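Local structure of 24-sterol C-methyltransferase (Haloferax volcanii, 6F5Z) at residues A112-A117 with V140-E145. The protein is a putative methyltransferase that pairs with the activator Trm112 and binds S-adenosyl-L-homocysteine, the product left when S-adenosylmethionine gives up its methyl group. Residues are numbered along the deposited sequence; the frame is centred on the assembly and turned at random.
Sequences AFYYAA and VNYYEE. With SAH (S-adenosyl-L-homocysteine), chain G.
Apolar and CH-pi packing carries this contact, and no hydrogen bond joins 112-117 directly to 140-145. Tyr114 contributes the largest share of the buried surface. Tyr142 CB lies 3.5 Å from the centroid of the Tyr114 ring and only 11° off its normal, which places the methylene squarely over one face and meets the criterion for a CH-pi contact. Tyr142 CG is anti to its backbone N (chi1 178°), and its ring continues obliquely past Tyr114, with planes at 45° and centroids 5.2 Å apart. The edge of the Tyr114 ring is met in its plane by Val140, whose CG1 approaches Tyr114 CD2 to 3.6 Å. On the Tyr115 ring, Tyr114 CE1 sits 3.5 Å above the plane, displaced toward the rim.

The polar link is indirect: Glu111 OE1 is hydrogen-bonded both to Tyr114 OH and to the backbone N of Asn141. One carboxylate oxygen thus ties the phenol end of Tyr114 to the start of the second loop. An alanine in place of Tyr114 would remove the ring under Tyr142 CB and beside Val140 CG1 together with the hydroxyl bound to Glu111, and would probably loosen the packing between the two loops.

Ligand contacts come from the neighbours of Tyr114. Ala112 CB is 3.5 Å from SAH O4', and Tyr115 CB is 3.5 Å from SAH N7. Tight turning, with Tyr115 N bonded to Ala112 O, sends Tyr114 toward the second loop while Ala112 and Tyr115 line the pocket. Here the loops following the adjacent parallel strands 104-110 and 134-140 pack together beside the cofactor site, as expected of a Rossmann-like class I methyltransferase, whose 3-2-1-4-5-7-6 strand order this sheet has.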
loop_
_atom_site.group_PDB
_atom_site.type_symbol
_atom_site.label_atom_id
_atom_site.label_comp_id
_atom_site.label_asym_id
_atom_site.label_seq_id
_atom_site.Cartn_x
_atom_site.Cartn_y
_atom_site.Cartn_z
ATOM N N ALA B 112 -8.440 -16.059 6.041
ATOM C CA ALA B 112 -7.897 -17.421 6.076
ATOM C C ALA B 112 -6.594 -17.500 6.815
ATOM O O ALA B 112 -6.256 -18.534 7.366
ATOM C CB ALA B 112 -7.670 -17.936 4.652
ATOM N N PHE B 113 -5.796 -16.424 6.764
ATOM C CA PHE B 113 -4.434 -16.515 7.272
ATOM C C PHE B 113 -4.325 -16.964 8.719
ATOM O O PHE B 113 -3.404 -17.720 9.044
ATOM C CB PHE B 113 -3.683 -15.192 7.063
ATOM C CG PHE B 113 -2.300 -15.159 7.662
ATOM C CD1 PHE B 113 -1.227 -15.723 6.991
ATOM C CD2 PHE B 113 -2.090 -14.628 8.933
ATOM C CE1 PHE B 113 0.052 -15.709 7.572
ATOM C CE2 PHE B 113 -0.818 -14.641 9.523
ATOM C CZ PHE B 113 0.235 -15.167 8.834
ATOM N N TYR B 114 -5.255 -16.508 9.538
ATOM C CA TYR B 114 -5.197 -16.763 10.968
ATOM C C TYR B 114 -5.564 -18.208 11.311
ATOM O O TYR B 114 -5.482 -18.564 12.491
ATOM C CB TYR B 114 -6.021 -15.741 11.717
ATOM C CG TYR B 114 -7.425 -15.582 11.183
ATOM C CD1 TYR B 114 -8.439 -16.449 11.571
ATOM C CD2 TYR B 114 -7.762 -14.517 10.348
ATOM C CE1 TYR B 114 -9.749 -16.281 11.137
ATOM C CE2 TYR B 114 -9.067 -14.352 9.879
ATOM C CZ TYR B 114 -10.067 -15.223 10.292
ATOM O OH TYR B 114 -11.381 -15.033 9.906
ATOM N N TYR B 115 -5.908 -19.049 10.321
ATOM C CA TYR B 115 -6.113 -20.471 10.609
ATOM C C TYR B 115 -4.797 -21.237 10.381
ATOM O O TYR B 115 -4.738 -22.445 10.666
ATOM C CB TYR B 115 -7.189 -21.060 9.674
ATOM C CG TYR B 115 -8.563 -20.463 9.848
ATOM C CD1 TYR B 115 -9.323 -20.725 10.990
ATOM C CD2 TYR B 115 -9.133 -19.675 8.853
ATOM C CE1 TYR B 115 -10.609 -20.208 11.134
ATOM C CE2 TYR B 115 -10.391 -19.105 9.015
ATOM C CZ TYR B 115 -11.132 -19.380 10.151
ATOM O OH TYR B 115 -12.401 -18.855 10.292
ATOM N N ALA B 116 -3.739 -20.584 9.835
ATOM C CA ALA B 116 -2.470 -21.291 9.587
ATOM C C ALA B 116 -1.970 -21.916 10.883
ATOM O O ALA B 116 -2.031 -21.255 11.921
ATOM C CB ALA B 116 -1.412 -20.339 9.049
ATOM N N ALA B 117 -1.448 -23.155 10.809
ATOM C CA ALA B 117 -0.905 -23.848 11.996
ATOM C C ALA B 117 0.349 -23.159 12.516
ATOM O O ALA B 117 0.586 -23.128 13.729
ATOM C CB ALA B 117 -0.607 -25.315 11.654
ATOM N N VAL B 140 -7.876 -9.643 7.031
ATOM C CA VAL B 140 -8.408 -10.480 8.086
ATOM C C VAL B 140 -9.453 -9.730 8.883
ATOM O O VAL B 140 -9.284 -8.532 9.148
ATOM C CB VAL B 140 -7.316 -11.020 9.051
ATOM C CG1 VAL B 140 -6.319 -11.941 8.335
ATOM C CG2 VAL B 140 -6.577 -9.887 9.760
ATOM N N ASN B 141 -10.473 -10.474 9.374
ATOM C CA ASN B 141 -11.472 -9.909 10.273
ATOM C C ASN B 141 -11.267 -10.353 11.715
ATOM O O ASN B 141 -11.891 -9.773 12.598
ATOM C CB ASN B 141 -12.912 -10.245 9.809
ATOM C CG ASN B 141 -13.250 -9.552 8.517
ATOM O OD1 ASN B 141 -12.604 -8.588 8.155
ATOM N ND2 ASN B 141 -14.234 -10.033 7.774
ATOM N N TYR B 142 -10.402 -11.352 11.948
ATOM C CA TYR B 142 -10.108 -11.861 13.283
ATOM C C TYR B 142 -8.741 -11.275 13.657
ATOM O O TYR B 142 -7.725 -11.684 13.080
ATOM C CB TYR B 142 -10.060 -13.390 13.258
ATOM C CG TYR B 142 -9.715 -14.012 14.594
ATOM C CD1 TYR B 142 -10.647 -14.042 15.635
ATOM C CD2 TYR B 142 -8.474 -14.581 14.810
ATOM C CE1 TYR B 142 -10.349 -14.653 16.856
ATOM C CE2 TYR B 142 -8.172 -15.225 16.013
ATOM C CZ TYR B 142 -9.108 -15.242 17.035
ATOM O OH TYR B 142 -8.806 -15.879 18.220
ATOM N N TYR B 143 -8.719 -10.297 14.583
ATOM C CA TYR B 143 -7.498 -9.632 14.983
ATOM C C TYR B 143 -7.743 -8.957 16.322
ATOM O O TYR B 143 -8.907 -8.765 16.709
ATOM C CB TYR B 143 -6.964 -8.691 13.878
ATOM C CG TYR B 143 -7.917 -7.594 13.473
ATOM C CD1 TYR B 143 -8.854 -7.796 12.459
ATOM C CD2 TYR B 143 -7.875 -6.349 14.092
ATOM C CE1 TYR B 143 -9.744 -6.792 12.088
ATOM C CE2 TYR B 143 -8.760 -5.330 13.725
ATOM C CZ TYR B 143 -9.688 -5.561 12.712
ATOM O OH TYR B 143 -10.582 -4.574 12.336
ATOM N N GLU B 144 -6.661 -8.605 17.031
ATOM C CA GLU B 144 -6.789 -8.157 18.414
ATOM C C GLU B 144 -7.718 -6.973 18.626
ATOM O O GLU B 144 -8.577 -7.026 19.524
ATOM C CB GLU B 144 -5.410 -7.849 19.029
ATOM C CG GLU B 144 -5.446 -7.738 20.557
ATOM C CD GLU B 144 -5.778 -9.059 21.221
ATOM O OE1 GLU B 144 -5.434 -10.130 20.667
ATOM O OE2 GLU B 144 -6.305 -9.008 22.356
ATOM N N GLU B 145 -7.551 -5.915 17.839
ATOM C CA GLU B 145 -8.322 -4.693 18.028
ATOM C C GLU B 145 -9.823 -4.903 17.761
ATOM O O GLU B 145 -10.638 -4.120 18.286
ATOM C CB GLU B 145 -7.765 -3.563 17.146
ATOM C CG GLU B 145 -6.382 -3.090 17.588
ATOM C CD GLU B 145 -5.204 -3.831 16.967
ATOM O OE1 GLU B 145 -5.368 -4.991 16.535
ATOM O OE2 GLU B 145 -4.107 -3.240 16.919
HETATM N N SAH G . -11.061 -16.308 1.052
HETATM C CA SAH G . -12.463 -16.802 1.099
HETATM C CB SAH G . -12.701 -17.981 2.123
HETATM C CG SAH G . -12.461 -17.572 3.573
HETATM S SD SAH G . -12.780 -18.978 4.701
HETATM C C SAH G . -13.469 -15.662 1.408
HETATM O O SAH G . -12.928 -14.482 1.541
HETATM O OXT SAH G . -14.658 -15.864 1.499
HETATM C "C5'" SAH G . -11.136 -19.690 4.951
HETATM C "C4'" SAH G . -10.679 -20.579 3.810
HETATM O "O4'" SAH G . -9.313 -20.984 4.085
HETATM C "C3'" SAH G . -11.512 -21.864 3.729
HETATM O "O3'" SAH G . -11.976 -22.133 2.406
HETATM C "C2'" SAH G . -10.595 -22.926 4.345
HETATM O "O2'" SAH G . -10.794 -24.255 3.869
HETATM C "C1'" SAH G . -9.205 -22.395 3.998
HETATM N N9 SAH G . -8.144 -22.818 4.914
HETATM C C8 SAH G . -8.113 -22.651 6.278
HETATM N N7 SAH G . -7.013 -23.085 6.844
HETATM C C5 SAH G . -6.263 -23.566 5.781
HETATM C C6 SAH G . -4.986 -24.167 5.710
HETATM N N6 SAH G . -4.218 -24.426 6.777
HETATM N N1 SAH G . -4.531 -24.540 4.487
HETATM C C2 SAH G . -5.316 -24.345 3.418
HETATM N N3 SAH G . -6.531 -23.791 3.361
HETATM C C4 SAH G . -6.952 -23.412 4.586
#